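Local coordinates for GTP-binding nuclear protein GSP1 (Encephalitozoon cuniculi, PDB 4DJT) that probably acts as a Ran-type small GTPase, binding guanine nucleotides and taking part in protein import into the nucleus and in RNA export, at residues L10-C15 / I61-W66; D55-V60 / T174-L179; D67-E72 / Y194-P199. All coordinates share one frame; numbering follows the deposited sequence.

Interaction 1. Residues L10-C15 / I61-W66; sequences LTYKIC and IKFNVW
Lys13 lies across Trp66 where strands 11-15 and 61-66 run side by side in the central sheet of the Ras-like G domain. Their axes approach to 4.6 Å at 27°, a parallel pair in which Tyr12 and Ile14 each donate and accept backbone hydrogen bonds: Tyr12 with Lys62 and Asn64, Ile14 with Asn64 and Trp66.

The lysine can be followed outward. CB and CG pass the carbonyl of its neighbour, with Lys13 CG 3.9 Å from Asn64 O; CG is anti to the backbone N (chi1 170°), and the chain stays extended beyond it. Lys13 CD draws level with the indole, 4.2 Å from Trp66 CE2. Lys13 CE sits over the ring face, 3.6 Å from Trp66 CD2. Lys13 NZ ends over the six-membered ring of Trp66, 3.5 Å from Trp66 CZ3 and only 8° off the ring normal, a cation-pi contact. The same ammonium bonds to the carbonyl oxygens of Tyr81 and Ile83, two bonds consistent with its place above the indole.

On the other face of the sheet, toward helix 164-174, Tyr12, Ile14, Phe63 and Val65 form an apolar layer. There Ile14 and Phe63 point the same way, with Ile14 CG1 3.7 Å from Phe63 CD1.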
ATOM      1  N   LEU A  10      -6.464  11.200  13.731  1.00 24.00           N
ATOM      2  CA  LEU A  10      -5.757  11.776  12.535  1.00 24.20           C
ATOM      3  C   LEU A  10      -6.009  10.748  11.428  1.00 21.59           C
ATOM      4  O   LEU A  10      -5.715   9.598  11.635  1.00 21.56           O
ATOM      5  CB  LEU A  10      -4.250  11.896  12.778  1.00 24.75           C
ATOM      6  CG  LEU A  10      -3.603  12.967  13.704  1.00 27.73           C
ATOM      7  CD1 LEU A  10      -2.310  12.437  14.332  1.00 27.86           C
ATOM      8  CD2 LEU A  10      -3.241  14.242  12.938  1.00 29.79           C
ATOM      9  N   THR A  11      -6.538  11.174  10.276  1.00 21.26           N
ATOM     10  CA  THR A  11      -7.064  10.237   9.238  1.00 19.77           C
ATOM     11  C   THR A  11      -6.488  10.528   7.873  1.00 18.79           C
ATOM     12  O   THR A  11      -6.511  11.657   7.402  1.00 18.25           O
ATOM     13  CB  THR A  11      -8.602  10.288   9.146  1.00 21.18           C
ATOM     14  OG1 THR A  11      -9.138  10.152  10.455  1.00 22.80           O
ATOM     15  CG2 THR A  11      -9.162   9.164   8.246  1.00 20.04           C
ATOM     16  N   TYR A  12      -5.995   9.484   7.212  1.00 16.13           N
ATOM     17  CA  TYR A  12      -5.295   9.646   5.956  1.00 15.82           C
ATOM     18  C   TYR A  12      -5.732   8.577   4.986  1.00 15.60           C
ATOM     19  O   TYR A  12      -5.790   7.415   5.352  1.00 15.15           O
ATOM     20  CB  TYR A  12      -3.787   9.505   6.175  1.00 15.67           C
ATOM     21  CG  TYR A  12      -3.254  10.411   7.255  1.00 16.87           C
ATOM     22  CD1 TYR A  12      -3.077  11.752   7.025  1.00 17.83           C
ATOM     23  CD2 TYR A  12      -2.986   9.907   8.547  1.00 18.37           C
ATOM     24  CE1 TYR A  12      -2.608  12.601   8.020  1.00 18.86           C
ATOM     25  CE2 TYR A  12      -2.491  10.727   9.546  1.00 18.43           C
ATOM     26  CZ  TYR A  12      -2.317  12.082   9.279  1.00 19.47           C
ATOM     27  OH  TYR A  12      -1.831  12.875  10.279  1.00 21.28           O
ATOM     28  N   LYS A  13      -6.044   8.960   3.756  1.00 15.37           N
ATOM     29  CA  LYS A  13      -6.279   7.962   2.720  1.00 14.75           C
ATOM     30  C   LYS A  13      -4.961   7.518   2.123  1.00 14.56           C
ATOM     31  O   LYS A  13      -4.133   8.366   1.698  1.00 15.07           O
ATOM     32  CB  LYS A  13      -7.146   8.505   1.612  1.00 15.61           C
ATOM     33  CG  LYS A  13      -7.214   7.595   0.390  1.00 15.31           C
ATOM     34  CD  LYS A  13      -8.084   8.189  -0.679  1.00 16.16           C
ATOM     35  CE  LYS A  13      -8.072   7.361  -1.960  1.00 16.17           C
ATOM     36  NZ  LYS A  13      -9.111   7.826  -2.928  1.00 16.53           N
ATOM     37  N   ILE A  14      -4.800   6.206   1.962  1.00 12.86           N
ATOM     38  CA  ILE A  14      -3.572   5.670   1.374  1.00 12.57           C
ATOM     39  C   ILE A  14      -3.985   4.753   0.225  1.00 12.52           C
ATOM     40  O   ILE A  14      -4.853   3.890   0.412  1.00 11.84           O
ATOM     41  CB  ILE A  14      -2.741   4.837   2.393  1.00 12.33           C
ATOM     42  CG1 ILE A  14      -2.341   5.674   3.628  1.00 12.67           C
ATOM     43  CG2 ILE A  14      -1.557   4.164   1.698  1.00 12.27           C
ATOM     44  CD1 ILE A  14      -1.418   6.821   3.325  1.00 12.10           C
ATOM     45  N   CYS A  15      -3.334   4.881  -0.924  1.00 12.77           N
ATOM     46  CA  CYS A  15      -3.562   3.965  -2.052  1.00 13.19           C
ATOM     47  C   CYS A  15      -2.524   2.880  -2.124  1.00 13.70           C
ATOM     48  O   CYS A  15      -1.316   3.168  -2.109  1.00 13.23           O
ATOM     49  CB  CYS A  15      -3.542   4.719  -3.389  1.00 14.13           C
ATOM     50  SG  CYS A  15      -4.925   5.883  -3.556  1.00 15.41           S
ATOM     51  N   ILE A  61      -4.416   7.254  15.081  1.00 22.00           N
ATOM     52  CA  ILE A  61      -4.018   7.475  13.720  1.00 20.67           C
ATOM     53  C   ILE A  61      -4.692   6.448  12.857  1.00 19.15           C
ATOM     54  O   ILE A  61      -4.456   5.259  13.032  1.00 19.75           O
ATOM     55  CB  ILE A  61      -2.502   7.375  13.587  1.00 20.47           C
ATOM     56  CG1 ILE A  61      -1.886   8.521  14.363  1.00 21.16           C
ATOM     57  CG2 ILE A  61      -2.092   7.422  12.112  1.00 20.12           C
ATOM     58  CD1 ILE A  61      -0.371   8.469  14.475  1.00 21.32           C
ATOM     59  N   LYS A  62      -5.573   6.899  11.978  1.00 18.60           N
ATOM     60  CA  LYS A  62      -6.346   5.971  11.142  1.00 18.82           C
ATOM     61  C   LYS A  62      -5.941   6.128   9.695  1.00 17.01           C
ATOM     62  O   LYS A  62      -5.947   7.257   9.137  1.00 17.22           O
ATOM     63  CB  LYS A  62      -7.871   6.175  11.281  1.00 20.21           C
ATOM     64  CG  LYS A  62      -8.669   5.257  10.331  1.00 21.11           C
ATOM     65  CD  LYS A  62     -10.179   5.464  10.437  1.00 23.23           C
ATOM     66  CE  LYS A  62     -10.724   4.837  11.677  1.00 24.04           C
ATOM     67  NZ  LYS A  62     -12.128   5.279  11.877  1.00 25.75           N
ATOM     68  N   PHE A  63      -5.569   5.005   9.086  1.00 15.44           N
ATOM     69  CA  PHE A  63      -5.320   4.956   7.653  1.00 14.16           C
ATOM     70  C   PHE A  63      -6.521   4.284   6.967  1.00 14.59           C
ATOM     71  O   PHE A  63      -6.922   3.174   7.317  1.00 14.72           O
ATOM     72  CB  PHE A  63      -4.040   4.161   7.377  1.00 13.57           C
ATOM     73  CG  PHE A  63      -2.807   4.775   7.996  1.00 13.00           C
ATOM     74  CD1 PHE A  63      -2.153   5.818   7.366  1.00 13.33           C
ATOM     75  CD2 PHE A  63      -2.295   4.292   9.183  1.00 13.34           C
ATOM     76  CE1 PHE A  63      -0.980   6.372   7.896  1.00 13.23           C
ATOM     77  CE2 PHE A  63      -1.139   4.824   9.731  1.00 13.11           C
ATOM     78  CZ  PHE A  63      -0.480   5.873   9.103  1.00 13.04           C
ATOM     79  N   ASN A  64      -7.066   4.953   5.964  1.00 14.40           N
ATOM     80  CA  ASN A  64      -8.089   4.356   5.133  1.00 13.99           C
ATOM     81  C   ASN A  64      -7.407   3.893   3.891  1.00 13.06           C
ATOM     82  O   ASN A  64      -7.077   4.708   3.001  1.00 12.66           O
ATOM     83  CB  ASN A  64      -9.180   5.400   4.831  1.00 14.79           C
ATOM     84  CG  ASN A  64     -10.110   5.609   6.005  1.00 15.41           C
ATOM     85  OD1 ASN A  64     -10.551   4.643   6.665  1.00 14.94           O
ATOM     86  ND2 ASN A  64     -10.437   6.882   6.281  1.00 15.61           N
ATOM     87  N   VAL A  65      -7.078   2.595   3.865  1.00 12.80           N
ATOM     88  CA  VAL A  65      -6.201   2.050   2.864  1.00 12.12           C
ATOM     89  C   VAL A  65      -7.043   1.430   1.734  1.00 12.21           C
ATOM     90  O   VAL A  65      -7.823   0.530   1.966  1.00 11.90           O
ATOM     91  CB  VAL A  65      -5.225   0.990   3.470  1.00 12.23           C
ATOM     92  CG1 VAL A  65      -4.195   0.578   2.416  1.00 11.89           C
ATOM     93  CG2 VAL A  65      -4.562   1.535   4.711  1.00 12.09           C
ATOM     94  N   TRP A  66      -6.944   1.999   0.526  1.00 12.42           N
ATOM     95  CA  TRP A  66      -7.707   1.518  -0.633  1.00 12.67           C
ATOM     96  C   TRP A  66      -6.987   0.458  -1.359  1.00 12.57           C
ATOM     97  O   TRP A  66      -5.782   0.581  -1.622  1.00 13.02           O
ATOM     98  CB  TRP A  66      -7.994   2.663  -1.591  1.00 13.32           C
ATOM     99  CG  TRP A  66      -9.052   3.579  -1.078  1.00 13.94           C
ATOM    100  CD1 TRP A  66      -9.307   3.924   0.239  1.00 14.24           C
ATOM    101  CD2 TRP A  66     -10.040   4.306  -1.860  1.00 14.71           C
ATOM    102  NE1 TRP A  66     -10.384   4.759   0.309  1.00 14.69           N
ATOM    103  CE2 TRP A  66     -10.843   5.048  -0.916  1.00 14.89           C
ATOM    104  CE3 TRP A  66     -10.313   4.421  -3.224  1.00 15.01           C
ATOM    105  CZ2 TRP A  66     -11.894   5.860  -1.322  1.00 15.46           C
ATOM    106  CZ3 TRP A  66     -11.359   5.242  -3.623  1.00 15.56           C
ATOM    107  CH2 TRP A  66     -12.131   5.951  -2.695  1.00 15.64           C
TER

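Interaction 2. Residues D55-V60 / T174-L179; sequences DDQGNV and TGRPDL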
ATOM      1  N   ASP A  55      -0.548   5.979  18.895  1.00 24.27           N
ATOM      2  CA  ASP A  55       0.844   6.324  19.049  1.00 25.42           C
ATOM      3  C   ASP A  55       1.258   6.592  20.511  1.00 26.21           C
ATOM      4  O   ASP A  55       0.449   6.460  21.453  1.00 24.46           O
ATOM      5  CB  ASP A  55       1.243   7.462  18.080  1.00 26.87           C
ATOM      6  CG  ASP A  55       0.830   8.838  18.561  1.00 29.51           C
ATOM      7  OD1 ASP A  55       0.575   8.997  19.775  1.00 30.89           O
ATOM      8  OD2 ASP A  55       0.806   9.770  17.710  1.00 29.86           O
ATOM      9  N   ASP A  56       2.543   6.870  20.675  1.00 26.09           N
ATOM     10  CA  ASP A  56       3.201   6.967  21.991  1.00 28.62           C
ATOM     11  C   ASP A  56       2.781   8.215  22.767  1.00 30.25           C
ATOM     12  O   ASP A  56       3.151   8.382  23.946  1.00 30.29           O
ATOM     13  CB  ASP A  56       4.726   6.984  21.808  1.00 27.68           C
ATOM     14  CG  ASP A  56       5.202   8.154  20.959  1.00 28.15           C
ATOM     15  OD1 ASP A  56       5.015   8.117  19.730  1.00 25.97           O
ATOM     16  OD2 ASP A  56       5.821   9.094  21.506  1.00 29.20           O
ATOM     17  N   GLN A  57       2.084   9.113  22.082  1.00 30.74           N
ATOM     18  CA  GLN A  57       1.545  10.330  22.679  1.00 32.30           C
ATOM     19  C   GLN A  57       0.025  10.285  22.772  1.00 32.71           C
ATOM     20  O   GLN A  57      -0.627  11.314  23.028  1.00 33.39           O
ATOM     21  CB  GLN A  57       1.987  11.536  21.853  1.00 34.89           C
ATOM     22  CG  GLN A  57       3.414  11.927  22.156  1.00 36.29           C
ATOM     23  CD  GLN A  57       3.864  13.149  21.392  1.00 39.46           C
ATOM     24  OE1 GLN A  57       3.068  13.816  20.711  1.00 44.42           O
ATOM     25  NE2 GLN A  57       5.149  13.450  21.492  1.00 40.31           N
ATOM     26  N   GLY A  58      -0.538   9.093  22.558  1.00 31.06           N
ATOM     27  CA  GLY A  58      -1.976   8.875  22.697  1.00 30.79           C
ATOM     28  C   GLY A  58      -2.827   9.384  21.536  1.00 30.88           C
ATOM     29  O   GLY A  58      -4.029   9.510  21.681  1.00 31.75           O
ATOM     30  N   ASN A  59      -2.225   9.667  20.383  1.00 29.05           N
ATOM     31  CA  ASN A  59      -3.015  10.049  19.215  1.00 28.27           C
ATOM     32  C   ASN A  59      -3.533   8.799  18.517  1.00 26.31           C
ATOM     33  O   ASN A  59      -2.837   7.772  18.456  1.00 26.28           O
ATOM     34  CB  ASN A  59      -2.226  10.877  18.213  1.00 29.56           C
ATOM     35  CG  ASN A  59      -1.472  12.020  18.854  1.00 31.93           C
ATOM     36  OD1 ASN A  59      -2.039  13.066  19.146  1.00 33.93           O
ATOM     37  ND2 ASN A  59      -0.172  11.837  19.035  1.00 33.13           N
ATOM     38  N   VAL A  60      -4.755   8.899  18.019  1.00 26.20           N
ATOM     39  CA  VAL A  60      -5.382   7.849  17.220  1.00 25.91           C
ATOM     40  C   VAL A  60      -5.080   8.175  15.770  1.00 24.12           C
ATOM     41  O   VAL A  60      -5.463   9.245  15.278  1.00 25.29           O
ATOM     42  CB  VAL A  60      -6.918   7.838  17.383  1.00 27.99           C
ATOM     43  CG1 VAL A  60      -7.507   6.562  16.820  1.00 28.34           C
ATOM     44  CG2 VAL A  60      -7.313   8.031  18.832  1.00 30.28           C
ATOM     45  N   THR A 174       2.700  13.442  10.631  1.00 19.22           N
ATOM     46  CA  THR A 174       2.746  14.156  11.931  1.00 19.96           C
ATOM     47  C   THR A 174       3.969  15.056  12.058  1.00 21.12           C
ATOM     48  O   THR A 174       3.985  15.980  12.889  1.00 22.10           O
ATOM     49  CB  THR A 174       2.741  13.209  13.156  1.00 19.68           C
ATOM     50  OG1 THR A 174       3.939  12.398  13.160  1.00 18.67           O
ATOM     51  CG2 THR A 174       1.496  12.326  13.199  1.00 19.03           C
ATOM     52  N   GLY A 175       5.002  14.788  11.264  1.00 19.76           N
ATOM     53  CA  GLY A 175       6.260  15.487  11.396  1.00 20.41           C
ATOM     54  C   GLY A 175       7.141  15.032  12.562  1.00 20.89           C
ATOM     55  O   GLY A 175       8.149  15.668  12.832  1.00 21.70           O
ATOM     56  N   ARG A 176       6.760  13.942  13.244  1.00 20.03           N
ATOM     57  CA  ARG A 176       7.433  13.469  14.436  1.00 20.12           C
ATOM     58  C   ARG A 176       8.264  12.248  14.061  1.00 18.91           C
ATOM     59  O   ARG A 176       7.728  11.157  13.912  1.00 17.69           O
ATOM     60  CB  ARG A 176       6.446  13.040  15.525  1.00 21.36           C
ATOM     61  CG  ARG A 176       5.617  14.123  16.218  1.00 23.92           C
ATOM     62  CD  ARG A 176       4.726  13.477  17.304  1.00 24.99           C
ATOM     63  NE  ARG A 176       5.581  12.783  18.274  1.00 26.49           N
ATOM     64  CZ  ARG A 176       5.390  11.561  18.791  1.00 27.48           C
ATOM     65  NH1 ARG A 176       4.315  10.809  18.517  1.00 28.28           N
ATOM     66  NH2 ARG A 176       6.314  11.085  19.619  1.00 28.81           N
ATOM     67  N   PRO A 177       9.585  12.416  13.916  1.00 18.85           N
ATOM     68  CA  PRO A 177      10.401  11.278  13.459  1.00 18.80           C
ATOM     69  C   PRO A 177      10.501  10.173  14.499  1.00 18.87           C
ATOM     70  O   PRO A 177      10.838   9.024  14.161  1.00 17.80           O
ATOM     71  CB  PRO A 177      11.792  11.911  13.216  1.00 19.41           C
ATOM     72  CG  PRO A 177      11.763  13.229  13.930  1.00 20.47           C
ATOM     73  CD  PRO A 177      10.343  13.679  13.943  1.00 20.45           C
ATOM     74  N   ASP A 178      10.207  10.511  15.753  1.00 20.06           N
ATOM     75  CA  ASP A 178      10.282   9.540  16.864  1.00 21.80           C
ATOM     76  C   ASP A 178       8.940   8.942  17.253  1.00 21.80           C
ATOM     77  O   ASP A 178       8.846   8.189  18.222  1.00 23.61           O
ATOM     78  CB  ASP A 178      10.973  10.150  18.084  1.00 22.72           C
ATOM     79  CG  ASP A 178      10.356  11.480  18.539  1.00 25.52           C
ATOM     80  OD1 ASP A 178       9.511  12.091  17.853  1.00 25.23           O
ATOM     81  OD2 ASP A 178      10.777  11.928  19.613  1.00 29.64           O
ATOM     82  N   LEU A 179       7.911   9.197  16.449  1.00 21.07           N
ATOM     83  CA  LEU A 179       6.614   8.620  16.698  1.00 20.30           C
ATOM     84  C   LEU A 179       6.758   7.118  16.621  1.00 20.39           C
ATOM     85  O   LEU A 179       7.378   6.609  15.699  1.00 19.01           O
ATOM     86  CB  LEU A 179       5.593   9.124  15.667  1.00 19.67           C
ATOM     87  CG  LEU A 179       4.152   8.621  15.694  1.00 19.50           C
ATOM     88  CD1 LEU A 179       3.253   9.607  14.940  1.00 19.65           C
ATOM     89  CD2 LEU A 179       4.046   7.201  15.073  1.00 19.42           C
TER
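Arg176 grips Asp56 end-on, joining the hairpin turn between strands 46-54 and 60-68 to the loop that follows helix 164-174. Its NH2 bonds to Asp56 OD2 at 2.8 Å on the syn lone pair, while NH1 bonds to Asp56 OD1 at 3.0 Å, meeting that oxygen from above the carboxylate plane. The uneven approach is consistent with the 44° between the carboxylate and guanidinium planes. Asp56 OD1 also accepts from the backbone N of Ile180, so OD1 is gripped by a main-chain N-H as well as by the guanidinium, both from the chain after helix 164-174. A bend at chi3 (59°) sets NE of the arginine off the line of its aliphatic chain.

Further out, Asp55 OD2 lies at the guanidinium edge, a long salt bridge to Arg176 NH1. The Gln57 amide stacks on one guanidinium face, its plane turned only 19° away and NE2 3.3 Å from Arg176 CZ; Leu179 CA lies over the opposite face.

Asp55 also shapes its own turn. Residues 55-58 form a type I turn with Gly58 at positive phi, and Asp55 OD1 takes the backbone N of Gln57 in an Asx turn and that of Asn59 from the opposite face of its carboxylate. Asp55 OD2 uses the syn lone pair for Asn59 ND2, at 2.6 Å. Packing completes the contact: the buried Leu179, which also packs on Leu167 and Ala170 of the helix, crosses the Asp55 side chain at about a right angle, with Leu179 CG 3.9 Å from Asp55 CB.

Interaction 3. Residues D67-E72 / Y194-P199; sequences DTAGQE and YDYHSP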
ATOM      1  N   ASP A  67      -7.704  -0.599  -1.696  1.00 12.44           N
ATOM      2  CA  ASP A  67      -7.158  -1.717  -2.491  1.00 12.61           C
ATOM      3  C   ASP A  67      -8.065  -1.887  -3.667  1.00 12.99           C
ATOM      4  O   ASP A  67      -9.269  -1.664  -3.541  1.00 14.44           O
ATOM      5  CB  ASP A  67      -7.172  -3.011  -1.667  1.00 12.64           C
ATOM      6  CG  ASP A  67      -6.525  -4.192  -2.378  1.00 12.61           C
ATOM      7  OD1 ASP A  67      -5.623  -3.951  -3.182  1.00 12.57           O
ATOM      8  OD2 ASP A  67      -6.879  -5.383  -2.047  1.00 12.73           O
ATOM      9  N   THR A  68      -7.530  -2.353  -4.787  1.00 12.72           N
ATOM     10  CA  THR A  68      -8.342  -2.604  -5.954  1.00 13.72           C
ATOM     11  C   THR A  68      -9.065  -3.959  -5.825  1.00 13.69           C
ATOM     12  O   THR A  68      -8.796  -4.738  -4.934  1.00 12.92           O
ATOM     13  CB  THR A  68      -7.519  -2.688  -7.241  1.00 13.94           C
ATOM     14  OG1 THR A  68      -6.823  -3.955  -7.286  1.00 14.55           O
ATOM     15  CG2 THR A  68      -6.571  -1.529  -7.369  1.00 14.05           C
ATOM     16  N   ALA A  69     -10.012  -4.188  -6.732  1.00 14.61           N
ATOM     17  CA  ALA A  69     -10.659  -5.497  -6.878  1.00 14.80           C
ATOM     18  C   ALA A  69     -10.055  -6.313  -8.062  1.00 16.34           C
ATOM     19  O   ALA A  69     -10.679  -7.238  -8.566  1.00 16.26           O
ATOM     20  CB  ALA A  69     -12.170  -5.286  -7.079  1.00 16.24           C
ATOM     21  N   GLY A  70      -8.844  -5.964  -8.493  1.00 17.00           N
ATOM     22  CA  GLY A  70      -8.123  -6.725  -9.473  1.00 17.84           C
ATOM     23  C   GLY A  70      -8.111  -6.108 -10.864  1.00 19.08           C
ATOM     24  O   GLY A  70      -7.447  -6.625 -11.768  1.00 20.03           O
ATOM     25  N   GLN A  71      -8.814  -4.992 -11.046  1.00 18.95           N
ATOM     26  CA  GLN A  71      -8.999  -4.449 -12.404  1.00 20.20           C
ATOM     27  C   GLN A  71      -7.679  -3.961 -13.059  1.00 20.81           C
ATOM     28  O   GLN A  71      -7.615  -3.874 -14.299  1.00 22.32           O
ATOM     29  CB  GLN A  71     -10.102  -3.362 -12.443  1.00 19.51           C
ATOM     30  CG  GLN A  71      -9.831  -2.059 -11.708  1.00 19.89           C
ATOM     31  CD  GLN A  71     -10.194  -2.124 -10.243  1.00 19.64           C
ATOM     32  OE1 GLN A  71     -10.293  -3.210  -9.671  1.00 17.31           O
ATOM     33  NE2 GLN A  71     -10.376  -0.945  -9.620  1.00 20.44           N
ATOM     34  N   GLU A  72      -6.631  -3.691 -12.241  1.00 20.52           N
ATOM     35  CA  GLU A  72      -5.296  -3.295 -12.738  1.00 21.37           C
ATOM     36  C   GLU A  72      -4.647  -4.355 -13.635  1.00 24.30           C
ATOM     37  O   GLU A  72      -3.721  -4.044 -14.364  1.00 26.28           O
ATOM     38  CB  GLU A  72      -4.310  -2.928 -11.599  1.00 20.65           C
ATOM     39  CG  GLU A  72      -3.732  -4.079 -10.760  1.00 19.27           C
ATOM     40  CD  GLU A  72      -4.689  -4.593  -9.696  1.00 17.85           C
ATOM     41  OE1 GLU A  72      -5.885  -4.202  -9.703  1.00 17.61           O
ATOM     42  OE2 GLU A  72      -4.236  -5.377  -8.864  1.00 16.38           O
ATOM     43  N   TYR A 194     -12.888 -10.306  -2.481  1.00 14.44           N
ATOM     44  CA  TYR A 194     -13.676  -9.303  -3.151  1.00 13.95           C
ATOM     45  C   TYR A 194     -13.188  -9.056  -4.585  1.00 14.88           C
ATOM     46  O   TYR A 194     -13.641  -8.092  -5.243  1.00 15.49           O
ATOM     47  CB  TYR A 194     -13.711  -7.978  -2.362  1.00 13.22           C
ATOM     48  CG  TYR A 194     -12.398  -7.471  -1.879  1.00 12.49           C
ATOM     49  CD1 TYR A 194     -11.515  -6.798  -2.736  1.00 12.03           C
ATOM     50  CD2 TYR A 194     -12.014  -7.654  -0.550  1.00 12.54           C
ATOM     51  CE1 TYR A 194     -10.291  -6.347  -2.280  1.00 12.30           C
ATOM     52  CE2 TYR A 194     -10.809  -7.187  -0.093  1.00 12.38           C
ATOM     53  CZ  TYR A 194      -9.959  -6.503  -0.967  1.00 12.23           C
ATOM     54  OH  TYR A 194      -8.754  -6.045  -0.533  1.00 12.65           O
ATOM     55  N   ASP A 195     -12.301  -9.920  -5.068  1.00 15.26           N
ATOM     56  CA  ASP A 195     -11.686  -9.698  -6.359  1.00 15.87           C
ATOM     57  C   ASP A 195     -12.691 -10.055  -7.457  1.00 15.64           C
ATOM     58  O   ASP A 195     -13.376 -11.068  -7.380  1.00 15.00           O
ATOM     59  CB  ASP A 195     -10.455 -10.592  -6.564  1.00 16.70           C
ATOM     60  CG  ASP A 195      -9.282 -10.206  -5.727  1.00 17.07           C
ATOM     61  OD1 ASP A 195      -9.352  -9.252  -4.929  1.00 16.34           O
ATOM     62  OD2 ASP A 195      -8.251 -10.865  -5.888  1.00 18.66           O
ATOM     63  N   TYR A 196     -12.675  -9.285  -8.531  1.00 16.63           N
ATOM     64  CA  TYR A 196     -13.384  -9.670  -9.740  1.00 16.92           C
ATOM     65  C   TYR A 196     -12.678 -10.875 -10.323  1.00 18.29           C
ATOM     66  O   TYR A 196     -11.455 -10.990 -10.261  1.00 17.90           O
ATOM     67  CB  TYR A 196     -13.393  -8.538 -10.765  1.00 17.76           C
ATOM     68  CG  TYR A 196     -13.929  -7.214 -10.241  1.00 17.65           C
ATOM     69  CD1 TYR A 196     -15.019  -7.171  -9.380  1.00 18.23           C
ATOM     70  CD2 TYR A 196     -13.396  -6.008 -10.673  1.00 18.50           C
ATOM     71  CE1 TYR A 196     -15.546  -5.969  -8.941  1.00 18.01           C
ATOM     72  CE2 TYR A 196     -13.909  -4.805 -10.229  1.00 18.68           C
ATOM     73  CZ  TYR A 196     -14.981  -4.795  -9.367  1.00 19.31           C
ATOM     74  OH  TYR A 196     -15.492  -3.597  -8.895  1.00 21.15           O
ATOM     75  N   HIS A 197     -13.444 -11.785 -10.893  1.00 19.51           N
ATOM     76  CA  HIS A 197     -12.849 -12.897 -11.593  1.00 21.16           C
ATOM     77  C   HIS A 197     -12.198 -12.420 -12.879  1.00 23.00           C
ATOM     78  O   HIS A 197     -12.787 -11.641 -13.627  1.00 22.67           O
ATOM     79  CB  HIS A 197     -13.884 -13.963 -11.917  1.00 21.72           C
ATOM     80  CG  HIS A 197     -13.278 -15.193 -12.530  1.00 23.09           C
ATOM     81  ND1 HIS A 197     -12.506 -16.051 -11.821  1.00 24.16           N
ATOM     82  CD2 HIS A 197     -13.258 -15.644 -13.853  1.00 23.67           C
ATOM     83  CE1 HIS A 197     -12.078 -17.051 -12.642  1.00 24.52           C
ATOM     84  NE2 HIS A 197     -12.525 -16.790 -13.884  1.00 24.42           N
ATOM     85  N   SER A 198     -11.012 -12.940 -13.163  1.00 26.66           N
ATOM     86  CA  SER A 198     -10.205 -12.497 -14.312  1.00 31.15           C
ATOM     87  C   SER A 198      -9.620 -13.743 -15.030  1.00 34.21           C
ATOM     88  O   SER A 198      -8.655 -14.331 -14.541  1.00 37.11           O
ATOM     89  CB  SER A 198      -9.078 -11.564 -13.814  1.00 33.25           C
ATOM     90  OG  SER A 198      -8.822 -10.506 -14.735  1.00 37.62           O
ATOM     91  N   PRO A 199     -10.224 -14.157 -16.170  1.00 36.00           N
ATOM     92  CA  PRO A 199      -9.949 -15.439 -16.888  1.00 37.38           C
ATOM     93  C   PRO A 199      -8.524 -15.673 -17.414  1.00 38.06           C
ATOM     94  O   PRO A 199      -7.586 -15.006 -17.005  1.00 37.99           O
ATOM     95  CB  PRO A 199     -10.903 -15.377 -18.079  1.00 39.17           C
ATOM     96  CG  PRO A 199     -11.988 -14.461 -17.653  1.00 37.61           C
ATOM     97  CD  PRO A 199     -11.359 -13.435 -16.779  1.00 35.95           C
TER
HETATM   98  O   HOH W   1      -7.660  -7.213  -5.573  1.00 11.42           O
HETATM   99  O   HOH W   2      -9.705  -7.993 -13.137  1.00 36.38           O
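Tyr194 OH donates a very short hydrogen bond to Asp67 OD2, 2.5 Å long. The carboxylate oxygen lies at the edge of the phenol, the carboxylate plane 81° from that of the ring. Along the same edge, Thr68 O comes 3.4 Å from Tyr194 CE1. Two residues on, Tyr196 N donates to Ala69 O at 2.9 Å, within the carbonyl plane, and the Tyr196 ring folds back over the alanine methyl. Ala69 CB stands 3.6 Å from Tyr196 CE2 and 12° off the normal at the ring centroid, a CH-pi contact over the face.

Two waters extend this shell. One donates both to Thr68 O and to Asp195 OD1, at 2.7 Å from the latter; the other joins Gly70 O, weakly, with Ser198 OG.

Several bonds position these groups. Asp67 OD2 also bonds to Thr25 OG1, while Tyr194 OH has a second partner in His49 NE2. The far hydroxyl of Tyr196 bonds to Tyr40. Thr68 OG1 accepts from Gly70 N in an ST turn and donates to Glu72 OE1 at 2.6 Å; the other oxygen of Glu72 forms a salt bridge with Lys24. Gln71 NE2 is held by Gly45 O.

The Asp-Thr-Ala-Gly sequence of 67-70 is the DxxG motif of small GTPases, entering switch II, with Gly70 a GTP-binding residue by similarity. Here, with GDP bound, the C-terminal tail characteristic of Ran lies across it beside the magnesium site.

Strand 60-68 ties the three contacts together: interaction 2 includes the turn that leads into it, interaction 1 its middle, and interaction 3 the end that runs into switch II. Interactions 1 and 2 have centres 15 Å apart and touch directly, Ile61 CD1 lying 3.8 Å from Leu179 CD1. Interactions 1 and 3 adjoin in sequence at Trp66 and Asp67 with no other touch, their centres 21 Å apart. Interactions 2 and 3 sit on opposite sides of the chain's centre, about 20 Å between nearest atoms. Distance from the nucleotide grows from interaction 3 to interaction 1: the Asp195 side chain lies about 5 Å from GDP and that of Val65 about 11 Å; interaction 2 lies away from the site.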